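Local coordinates for MutT/nudix family protein (Streptococcus pneumoniae, PDB 4HFQ) that hydrolyses the diphosphate of UDP-linked precursors of peptidoglycan biosynthesis, acting as a Nudix-family UDP-X diphosphatase, at residues E125-V130 with T144-G149. Sequence-based numbering, arbitrary orientation.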
loop_
_atom_site.group_PDB
_atom_site.type_symbol
_atom_site.label_atom_id
_atom_site.label_comp_id
_atom_site.label_asym_id
_atom_site.label_seq_id
_atom_site.Cartn_x
_atom_site.Cartn_y
_atom_site.Cartn_z
ATOM N N GLU A 125 -17.359 -2.033 -13.314
ATOM C CA GLU A 125 -17.926 -3.372 -13.392
ATOM C C GLU A 125 -17.345 -4.345 -12.364
ATOM O O GLU A 125 -18.079 -5.149 -11.799
ATOM C CB GLU A 125 -17.776 -3.930 -14.812
ATOM C CG GLU A 125 -18.478 -3.068 -15.860
ATOM C CD GLU A 125 -18.252 -3.537 -17.293
ATOM O OE1 GLU A 125 -17.082 -3.674 -17.716
ATOM O OE2 GLU A 125 -19.260 -3.727 -18.024
ATOM N N ARG A 126 -16.030 -4.290 -12.135
ATOM C CA ARG A 126 -15.394 -5.182 -11.156
ATOM C C ARG A 126 -13.980 -4.706 -10.894
ATOM O O ARG A 126 -13.440 -3.891 -11.637
ATOM C CB ARG A 126 -15.392 -6.644 -11.642
ATOM C CG ARG A 126 -14.557 -6.869 -12.894
ATOM C CD ARG A 126 -14.593 -8.317 -13.381
ATOM N NE ARG A 126 -13.812 -9.202 -12.517
ATOM C CZ ARG A 126 -13.139 -10.274 -12.943
ATOM N NH1 ARG A 126 -13.110 -10.586 -14.234
ATOM N NH2 ARG A 126 -12.476 -11.014 -12.071
ATOM N N LEU A 127 -13.389 -5.223 -9.826
ATOM C CA LEU A 127 -11.971 -5.022 -9.565
ATOM C C LEU A 127 -11.221 -6.202 -10.182
ATOM O O LEU A 127 -11.515 -7.363 -9.849
ATOM C CB LEU A 127 -11.716 -4.938 -8.058
ATOM C CG LEU A 127 -10.265 -4.808 -7.578
ATOM C CD1 LEU A 127 -9.645 -3.523 -8.092
ATOM C CD2 LEU A 127 -10.254 -4.843 -6.057
ATOM N N LEU A 128 -10.278 -5.929 -11.089
ATOM C CA LEU A 128 -9.521 -6.999 -11.752
ATOM C C LEU A 128 -8.252 -7.377 -10.997
ATOM O O LEU A 128 -7.837 -8.540 -11.014
ATOM C CB LEU A 128 -9.168 -6.627 -13.192
ATOM C CG LEU A 128 -10.362 -6.351 -14.111
ATOM C CD1 LEU A 128 -9.843 -5.699 -15.372
ATOM C CD2 LEU A 128 -11.126 -7.618 -14.461
ATOM N N ALA A 129 -7.593 -6.392 -10.375
ATOM C CA ALA A 129 -6.296 -6.636 -9.753
ATOM C C ALA A 129 -6.019 -5.599 -8.720
ATOM O O ALA A 129 -6.443 -4.438 -8.855
ATOM C CB ALA A 129 -5.179 -6.589 -10.790
ATOM N N VAL A 130 -5.235 -6.003 -7.714
ATOM C CA VAL A 130 -4.537 -5.028 -6.862
ATOM C C VAL A 130 -3.053 -5.381 -6.943
ATOM O O VAL A 130 -2.625 -6.409 -6.413
ATOM C CB VAL A 130 -5.016 -5.037 -5.391
ATOM C CG1 VAL A 130 -4.308 -3.933 -4.613
ATOM C CG2 VAL A 130 -6.521 -4.833 -5.308
ATOM N N THR A 144 -0.421 0.640 -3.760
ATOM C CA THR A 144 -1.406 -0.396 -4.104
ATOM C C THR A 144 -2.160 0.107 -5.332
ATOM O O THR A 144 -2.894 1.099 -5.268
ATOM C CB THR A 144 -2.406 -0.662 -2.956
ATOM O OG1 THR A 144 -3.098 0.547 -2.641
ATOM C CG2 THR A 144 -1.670 -1.152 -1.694
ATOM N N LYS A 145 -1.962 -0.596 -6.443
ATOM C CA LYS A 145 -2.498 -0.168 -7.723
ATOM C C LYS A 145 -3.753 -0.987 -8.033
ATOM O O LYS A 145 -3.677 -2.173 -8.376
ATOM C CB LYS A 145 -1.405 -0.321 -8.783
ATOM C CG LYS A 145 -1.855 0.008 -10.216
ATOM C CD LYS A 145 -0.680 -0.157 -11.195
ATOM C CE LYS A 145 0.416 0.885 -11.019
ATOM N NZ LYS A 145 0.016 2.260 -11.448
ATOM N N PHE A 146 -4.904 -0.353 -7.832
ATOM C CA PHE A 146 -6.213 -0.975 -8.114
ATOM C C PHE A 146 -6.469 -0.826 -9.605
ATOM O O PHE A 146 -6.368 0.279 -10.140
ATOM C CB PHE A 146 -7.327 -0.209 -7.401
ATOM C CG PHE A 146 -7.315 -0.316 -5.906
ATOM C CD1 PHE A 146 -6.518 0.520 -5.146
ATOM C CD2 PHE A 146 -8.139 -1.233 -5.253
ATOM C CE1 PHE A 146 -6.521 0.453 -3.758
ATOM C CE2 PHE A 146 -8.143 -1.317 -3.864
ATOM C CZ PHE A 146 -7.316 -0.494 -3.119
ATOM N N VAL A 147 -6.818 -1.920 -10.268
ATOM C CA VAL A 147 -7.230 -1.842 -11.671
ATOM C C VAL A 147 -8.666 -2.330 -11.769
ATOM O O VAL A 147 -8.947 -3.511 -11.518
ATOM C CB VAL A 147 -6.326 -2.665 -12.600
ATOM C CG1 VAL A 147 -6.741 -2.405 -14.037
ATOM C CG2 VAL A 147 -4.855 -2.307 -12.381
ATOM N N PHE A 148 -9.564 -1.398 -12.097
ATOM C CA PHE A 148 -10.987 -1.661 -12.192
ATOM C C PHE A 148 -11.392 -1.888 -13.635
ATOM O O PHE A 148 -11.031 -1.108 -14.517
ATOM C CB PHE A 148 -11.783 -0.462 -11.673
ATOM C CG PHE A 148 -11.601 -0.194 -10.200
ATOM C CD1 PHE A 148 -12.360 -0.881 -9.260
ATOM C CD2 PHE A 148 -10.694 0.766 -9.766
ATOM C CE1 PHE A 148 -12.213 -0.619 -7.896
ATOM C CE2 PHE A 148 -10.552 1.043 -8.409
ATOM C CZ PHE A 148 -11.307 0.346 -7.484
ATOM N N GLY A 149 -12.136 -2.959 -13.882
ATOM C CA GLY A 149 -12.783 -3.119 -15.195
ATOM C C GLY A 149 -13.958 -2.168 -15.284
ATOM O O GLY A 149 -14.839 -2.206 -14.408
#
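L128 and A129 both face V147 across two antiparallel strands of the Nudix domain sheet, and three residues earlier in the strand E125 and R126 both face G149, so that two classic beta bulges follow each other on strand 120-132. In each bulge a single carbonyl oxygen receives two N-H groups, one firmly and one weakly. V147 O takes L128 N at 2.8 Å, almost in line with its C=O bond, and A129 N by a weak bond; G149 O likewise accepts E125 N (2.8 Å) and, weakly, R126 N. The return bonds run from G149 N to R126 O and from V147 N to A129 O, the latter nearly straight at 170°. Between the bulges and beyond the second, CA-H groups of F148, F146 and V130 approach carbonyl oxygens, V130 CA lying 3.3 Å from K145 O.

Apolar contacts gather on the face carrying L127, V130, F146 and F148. L127 has CG anti to the backbone N (chi1 177°), and its CD1 touches both phenylalanines: it sits over one face of the F148 ring, 4.1 Å from the centroid and displaced toward the rim, in a CH-pi contact, and meets CD2 at the edge of the F146 ring at 3.9 Å. V130 lies beside F146, its CG2 3.9 Å from F146 CD2. F146 also meets F146 of the second subunit, while F148 packs on helix 106-118. On the other face A129 and V147 bring their CB atoms to 4.5 Å, and both side chains touch L190 of helix 184-194.

The doubled acceptors keep the backbone paired through both bulges, while the apolar face of L127, V130, F146 and F148 runs from helix 106-118 to the second subunit.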